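Local atomic coordinates of nisin immunity protein (Lactococcus lactis subsp. lactis, PDB entry 5XHB), a protein that takes part in the immunity of its host cell against exogenously supplied nisin and belongs to the membrane-attached lipoproteins. Residues I75-A78 against S79-L83; K93-P96 against E97-G101; E33-Q36 against E37-N40. One frame throughout, in Å; residues are numbered along the deposited sequence.

Contact 1. Residues I75-A78 against S79-L83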
loop_
_atom_site.group_PDB
_atom_site.type_symbol
_atom_site.label_atom_id
_atom_site.label_comp_id
_atom_site.label_asym_id
_atom_site.label_seq_id
_atom_site.Cartn_x
_atom_site.Cartn_y
_atom_site.Cartn_z
ATOM N N ILE A 75 7.540 -15.817 15.107
ATOM C CA ILE A 75 6.258 -15.154 15.325
ATOM C C ILE A 75 6.007 -15.115 16.822
ATOM O O ILE A 75 6.187 -16.127 17.506
ATOM C CB ILE A 75 5.101 -15.889 14.606
ATOM C CG1 ILE A 75 5.305 -15.829 13.096
ATOM C CG2 ILE A 75 3.738 -15.286 14.990
ATOM C CD1 ILE A 75 4.153 -16.351 12.286
ATOM N N TYR A 76 5.616 -13.945 17.322
ATOM C CA TYR A 76 5.340 -13.718 18.735
ATOM C C TYR A 76 3.902 -13.300 18.983
ATOM O O TYR A 76 3.260 -12.709 18.110
ATOM C CB TYR A 76 6.237 -12.613 19.287
ATOM C CG TYR A 76 7.695 -12.876 19.126
ATOM C CD1 TYR A 76 8.333 -12.625 17.921
ATOM C CD2 TYR A 76 8.445 -13.370 20.180
ATOM C CE1 TYR A 76 9.679 -12.862 17.769
ATOM C CE2 TYR A 76 9.798 -13.614 20.033
ATOM C CZ TYR A 76 10.404 -13.363 18.828
ATOM O OH TYR A 76 11.748 -13.602 18.673
ATOM N N GLU A 77 3.408 -13.552 20.188
ATOM C CA GLU A 77 2.153 -12.935 20.584
ATOM C C GLU A 77 2.452 -11.626 21.300
ATOM O O GLU A 77 3.315 -11.583 22.181
ATOM C CB GLU A 77 1.329 -13.869 21.474
ATOM C CG GLU A 77 -0.046 -13.297 21.805
ATOM C CD GLU A 77 -0.885 -14.241 22.641
ATOM O OE1 GLU A 77 -0.331 -15.247 23.135
ATOM O OE2 GLU A 77 -2.097 -13.974 22.807
ATOM N N ALA A 78 1.755 -10.552 20.917
ATOM C CA ALA A 78 1.938 -9.261 21.568
ATOM C C ALA A 78 0.990 -9.109 22.768
ATOM O O ALA A 78 0.120 -9.949 22.994
ATOM C CB ALA A 78 1.727 -8.126 20.571
ATOM N N SER A 79 1.146 -8.032 23.530
ATOM C CA SER A 79 0.381 -7.874 24.766
ATOM C C SER A 79 -1.118 -7.674 24.524
ATOM O O SER A 79 -1.919 -7.845 25.445
ATOM C CB SER A 79 0.939 -6.709 25.585
ATOM O OG SER A 79 0.834 -5.492 24.875
ATOM N N ASP A 80 -1.501 -7.322 23.297
ATOM C CA ASP A 80 -2.921 -7.169 22.959
ATOM C C ASP A 80 -3.473 -8.426 22.274
ATOM O O ASP A 80 -4.571 -8.410 21.705
ATOM C CB ASP A 80 -3.140 -5.927 22.079
ATOM C CG ASP A 80 -2.584 -6.081 20.663
ATOM O OD1 ASP A 80 -1.693 -6.930 20.431
ATOM O OD2 ASP A 80 -3.039 -5.326 19.770
ATOM N N LYS A 81 -2.696 -9.501 22.341
ATOM C CA LYS A 81 -3.030 -10.802 21.760
ATOM C C LYS A 81 -2.979 -10.832 20.230
ATOM O O LYS A 81 -3.334 -11.834 19.618
ATOM C CB LYS A 81 -4.411 -11.277 22.240
ATOM C CG LYS A 81 -4.498 -11.507 23.745
ATOM C CD LYS A 81 -5.927 -11.871 24.169
ATOM C CE LYS A 81 -5.995 -12.159 25.664
ATOM N NZ LYS A 81 -7.397 -12.325 26.150
ATOM N N SER A 82 -2.499 -9.761 19.601
ATOM C CA SER A 82 -2.244 -9.826 18.168
ATOM C C SER A 82 -0.925 -10.574 17.953
ATOM O O SER A 82 -0.177 -10.805 18.903
ATOM C CB SER A 82 -2.202 -8.421 17.547
ATOM O OG SER A 82 -1.072 -7.718 18.025
ATOM N N LEU A 83 -0.647 -10.995 16.723
ATOM C CA LEU A 83 0.627 -11.663 16.444
ATOM C C LEU A 83 1.593 -10.708 15.754
ATOM O O LEU A 83 1.172 -9.784 15.059
ATOM C CB LEU A 83 0.421 -12.902 15.568
ATOM C CG LEU A 83 -0.488 -13.989 16.118
ATOM C CD1 LEU A 83 -0.640 -15.096 15.086
ATOM C CD2 LEU A 83 0.087 -14.534 17.413
#
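Ala78 and Ser82 face each other across the neck of a tight hairpin, and the amide of Ala78 gives a nearly linear bond to Ser82 O (N to O 2.8 Å, 176° at the hydrogen). One step further out, Ala78 O accepts from Lys81 N at 2.9 Å. The methyl of Ala78 lies against Asp80 OD1 and Ser82 OG. Asp80 OD1 accepts twice from Ser82: from the hydroxyl OG at 2.6 Å, on the syn lone pair, and from the backbone N at 3.1 Å, from above the carboxylate plane. The second of these makes an Asx turn. Ala78 to Lys81 form a type I turn, and Lys81, with a positive phi of 71°, completes the G1 beta bulge that joins strand 67-78 to strand 83-87. Beyond the bulge, Leu83 and Glu77 are an antiparallel non-hydrogen-bonded pair with side chains on one face of the sheet. Leu83 lays CD2 against Tyr76 O at 3.7 Å, while its CB meets Ile75 CG2 at 4.1 Å; Ile94 of strand 90-96 touches both the Leu83 and the Ile75 side chains. Glu77 runs its extended chain alongside Lys81, CG opposite the backbone N (chi1 -175°). Glu77 OE2 lies 3.5 Å from Lys81 CA, but the charged ends of the two side chains do not meet; Glu77 OE1 has a long, weak ion pair with Lys43.

Contact 2. Residues K93-P96 against E97-G101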
loop_
_atom_site.group_PDB
_atom_site.type_symbol
_atom_site.label_atom_id
_atom_site.label_comp_id
_atom_site.label_asym_id
_atom_site.label_seq_id
_atom_site.Cartn_x
_atom_site.Cartn_y
_atom_site.Cartn_z
ATOM N N LYS A 93 3.513 -6.188 13.328
ATOM C CA LYS A 93 2.259 -6.927 13.425
ATOM C C LYS A 93 2.004 -7.688 12.137
ATOM O O LYS A 93 2.336 -7.199 11.058
ATOM C CB LYS A 93 1.092 -5.962 13.705
ATOM C CG LYS A 93 -0.252 -6.643 13.994
ATOM C CD LYS A 93 -1.396 -5.599 14.188
ATOM C CE LYS A 93 -1.211 -4.756 15.436
ATOM N NZ LYS A 93 -2.232 -3.638 15.564
ATOM N N ILE A 94 1.438 -8.884 12.254
ATOM C CA ILE A 94 0.969 -9.609 11.081
ATOM C C ILE A 94 -0.559 -9.638 11.145
ATOM O O ILE A 94 -1.138 -9.617 12.233
ATOM C CB ILE A 94 1.529 -11.050 10.990
ATOM C CG1 ILE A 94 1.109 -11.891 12.203
ATOM C CG2 ILE A 94 3.057 -11.037 10.782
ATOM C CD1 ILE A 94 1.302 -13.389 12.011
ATOM N N LEU A 95 -1.195 -9.666 9.980
ATOM C CA LEU A 95 -2.653 -9.669 9.889
ATOM C C LEU A 95 -3.092 -10.671 8.836
ATOM O O LEU A 95 -2.339 -10.963 7.917
ATOM C CB LEU A 95 -3.178 -8.265 9.527
ATOM C CG LEU A 95 -3.160 -7.160 10.591
ATOM C CD1 LEU A 95 -3.617 -5.820 10.005
ATOM C CD2 LEU A 95 -4.020 -7.538 11.817
ATOM N N PRO A 96 -4.322 -11.191 8.956
ATOM C CA PRO A 96 -4.871 -12.033 7.885
ATOM C C PRO A 96 -4.943 -11.247 6.577
ATOM O O PRO A 96 -5.078 -10.022 6.606
ATOM C CB PRO A 96 -6.287 -12.391 8.379
ATOM C CG PRO A 96 -6.343 -11.969 9.821
ATOM C CD PRO A 96 -5.281 -10.941 10.047
ATOM N N GLU A 97 -4.862 -11.938 5.450
ATOM C CA GLU A 97 -4.928 -11.292 4.143
ATOM C C GLU A 97 -6.270 -10.625 3.886
ATOM O O GLU A 97 -6.379 -9.756 3.025
ATOM C CB GLU A 97 -4.639 -12.313 3.031
ATOM C CG GLU A 97 -3.187 -12.788 2.987
ATOM C CD GLU A 97 -2.230 -11.752 2.405
ATOM O OE1 GLU A 97 -2.640 -10.591 2.234
ATOM O OE2 GLU A 97 -1.067 -12.106 2.102
ATOM N N SER A 98 -7.291 -11.011 4.645
ATOM C CA SER A 98 -8.579 -10.324 4.562
ATOM C C SER A 98 -8.461 -8.834 4.901
ATOM O O SER A 98 -9.340 -8.035 4.549
ATOM C CB SER A 98 -9.587 -10.988 5.495
ATOM O OG SER A 98 -9.206 -10.794 6.844
ATOM N N ASP A 99 -7.364 -8.461 5.566
ATOM C CA ASP A 99 -7.112 -7.076 5.943
ATOM C C ASP A 99 -6.201 -6.303 4.959
ATOM O O ASP A 99 -5.837 -5.158 5.233
ATOM C CB ASP A 99 -6.478 -7.009 7.336
ATOM C CG ASP A 99 -7.431 -7.430 8.449
ATOM O OD1 ASP A 99 -8.657 -7.364 8.250
ATOM O OD2 ASP A 99 -6.947 -7.815 9.535
ATOM N N LYS A 100 -5.822 -6.917 3.840
ATOM C CA LYS A 100 -4.909 -6.252 2.914
ATOM C C LYS A 100 -5.563 -4.975 2.415
ATOM O O LYS A 100 -6.776 -4.930 2.234
ATOM C CB LYS A 100 -4.531 -7.156 1.737
ATOM C CG LYS A 100 -5.680 -7.559 0.858
ATOM C CD LYS A 100 -5.201 -8.165 -0.471
ATOM C CE LYS A 100 -4.439 -9.452 -0.278
ATOM N NZ LYS A 100 -3.930 -10.001 -1.584
ATOM N N GLY A 101 -4.757 -3.935 2.230
ATOM C CA GLY A 101 -5.269 -2.637 1.822
ATOM C C GLY A 101 -5.797 -1.767 2.954
ATOM O O GLY A 101 -5.690 -0.544 2.887
#
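Pro96 O takes the amide of Asp99 in a bond of 3.0 Å from Asp99 N, fairly straight at 161°. Next in line, Lys100 N reaches Glu97 O at 3.0 Å, so two successive bonds between residues three apart wind the chain through one turn. The turn brings Asp99 back over the end of the strand: with chi1 at -68° its carboxylate swings to the backbone N side and lies beside the Pro96 ring, the two side chains pointing the same way. Asp99 OD2 is 3.6 Å from Pro96 CD and 3.7 Å from Leu95 CD2, a carboxylate oxygen against aliphatic carbons. Leu95 crosses the Asp99 side chain at about a right angle, its CD1 resting 4.1 Å from Asp99 CB. This is a short 3-10 turn closing strand 90-96, the last strand of the first antiparallel sheet in chain order, where the chain leaves for the second sheet; Gly101 O is bonded to Ser201 OG on a strand of that second sheet. Ser98 OG comes to 3.7 Å from Pro96 CB. Glu97, bent at chi2, packs on Ser26 and Phe28 of strand 25-33, while Leu95 also touches Phe28, Thr30 and Val103.

Contact 3. Residues E33-Q36 against E37-N40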
loop_
_atom_site.group_PDB
_atom_site.type_symbol
_atom_site.label_atom_id
_atom_site.label_comp_id
_atom_site.label_asym_id
_atom_site.label_seq_id
_atom_site.Cartn_x
_atom_site.Cartn_y
_atom_site.Cartn_z
ATOM N N GLU A 33 4.600 -1.248 13.518
ATOM C CA GLU A 33 5.680 -1.728 14.378
ATOM C C GLU A 33 5.182 -1.930 15.802
ATOM O O GLU A 33 4.384 -1.140 16.315
ATOM C CB GLU A 33 6.869 -0.753 14.357
ATOM C CG GLU A 33 7.968 -1.116 15.348
ATOM C CD GLU A 33 9.185 -0.203 15.264
ATOM O OE1 GLU A 33 9.177 0.755 14.463
ATOM O OE2 GLU A 33 10.155 -0.458 16.006
ATOM N N ILE A 34 5.634 -3.011 16.426
ATOM C CA ILE A 34 5.320 -3.307 17.822
ATOM C C ILE A 34 6.551 -3.066 18.698
ATOM O O ILE A 34 7.593 -3.677 18.465
ATOM C CB ILE A 34 4.874 -4.773 17.997
ATOM C CG1 ILE A 34 3.732 -5.122 17.038
ATOM C CG2 ILE A 34 4.498 -5.067 19.446
ATOM C CD1 ILE A 34 2.520 -4.258 17.205
ATOM N N PRO A 35 6.441 -2.192 19.711
ATOM C CA PRO A 35 7.606 -1.974 20.584
ATOM C C PRO A 35 7.995 -3.249 21.317
ATOM O O PRO A 35 7.124 -4.054 21.660
ATOM C CB PRO A 35 7.123 -0.900 21.573
ATOM C CG PRO A 35 5.894 -0.298 20.949
ATOM C CD PRO A 35 5.267 -1.419 20.157
ATOM N N GLN A 36 9.288 -3.429 21.561
ATOM C CA GLN A 36 9.793 -4.659 22.158
ATOM C C GLN A 36 9.125 -4.942 23.498
ATOM O O GLN A 36 8.920 -6.091 23.866
ATOM C CB GLN A 36 11.315 -4.581 22.328
ATOM C CG GLN A 36 12.019 -5.931 22.320
ATOM C CD GLN A 36 12.083 -6.563 23.691
ATOM O OE1 GLN A 36 11.845 -5.902 24.702
ATOM N NE2 GLN A 36 12.418 -7.846 23.736
ATOM N N GLU A 37 8.775 -3.884 24.216
ATOM C CA GLU A 37 8.175 -4.036 25.539
ATOM C C GLU A 37 6.772 -4.639 25.477
ATOM O O GLU A 37 6.269 -5.143 26.478
ATOM C CB GLU A 37 8.131 -2.689 26.269
ATOM C CG GLU A 37 7.652 -1.508 25.431
ATOM C CD GLU A 37 8.771 -0.854 24.615
ATOM O OE1 GLU A 37 8.743 0.389 24.469
ATOM O OE2 GLU A 37 9.667 -1.574 24.108
ATOM N N ASN A 38 6.152 -4.597 24.300
ATOM C CA ASN A 38 4.813 -5.151 24.115
ATOM C C ASN A 38 4.822 -6.545 23.499
ATOM O O ASN A 38 3.768 -7.112 23.200
ATOM C CB ASN A 38 3.976 -4.213 23.247
ATOM C CG ASN A 38 3.554 -2.961 23.990
ATOM O OD1 ASN A 38 3.271 -3.010 25.186
ATOM N ND2 ASN A 38 3.515 -1.830 23.289
ATOM N N VAL A 39 6.011 -7.101 23.302
ATOM C CA VAL A 39 6.122 -8.405 22.683
ATOM C C VAL A 39 6.287 -9.461 23.763
ATOM O O VAL A 39 7.123 -9.322 24.655
ATOM C CB VAL A 39 7.298 -8.452 21.689
ATOM C CG1 VAL A 39 7.559 -9.869 21.229
ATOM C CG2 VAL A 39 7.010 -7.547 20.501
ATOM N N ASN A 40 5.470 -10.507 23.704
ATOM C CA ASN A 40 5.530 -11.557 24.712
ATOM C C ASN A 40 6.077 -12.871 24.160
ATOM O O ASN A 40 7.097 -12.882 23.477
ATOM C CB ASN A 40 4.149 -11.762 25.331
ATOM C CG ASN A 40 3.682 -10.544 26.112
ATOM O OD1 ASN A 40 4.470 -9.643 26.414
ATOM N ND2 ASN A 40 2.400 -10.518 26.456
#
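Glu37 folds its side chain back on Pro35 rather than out along the chain. CG is wedged between the backbone N and the carbonyl carbon (chi1 45°), and the bend at chi2 then lays the carboxylate against the proline ring, with Glu37 CD 3.5 Å from Pro35 CB and OE1 close beside the same carbon. Asn38 follows, and its amide closes the first loop of the turn, Asn38 N to Pro35 O at 2.9 Å and 154° at the hydrogen. The Asn38 side chain crosses the proline obliquely, Asn38 ND2 3.6 Å from Pro35 CD, in plain van der Waals contact, while OD1 has a weak hydrogen bond from Ser79 OG. Asn38 CB in turn meets Ile34 CG2 at 3.9 Å. This 3-10 turn lies in the loop that takes the chain from strand 25-33 to strand 39-53; three strands lie between them in the antiparallel sheet, so this is not a hairpin. Val39 closes the second loop, its N 3.1 Å from Gln36 O, and opens the strand. The isopropyl group puts Val39 CG2 on the Ile34 side, 3.7 Å from Ile34 CG2, the two side chains meeting at about a right angle; Cys84 packs against both, and Tyr91 against Val39. At Asn40 the backbone is already bonded to Glu77, the chain running as a strand alongside strand 67-78.

Overall arrangement
Reading from the N terminus, contact 3 comes first, in the loop from strand 25-33 to strand 39-53. Contact 1 follows as the hairpin between strands 67-78 and 83-87, and contact 2 ends strand 90-96. The three run in series; none nests in or crosses another. Contacts 3 and 1 are neighbours, about 8 Å between centres: Ser79 N lies 2.8 Å from Asn38 O and Asn40 N 2.8 Å from Glu77 O, both probable hydrogen bonds, the second between the neighbouring strands 39-53 and 67-78. Contact 1 reaches contact 2 by Leu83 O and Ile94 N, 3.0 Å apart. All three belong to the first sheet, and after contact 2 the chain goes on to the second.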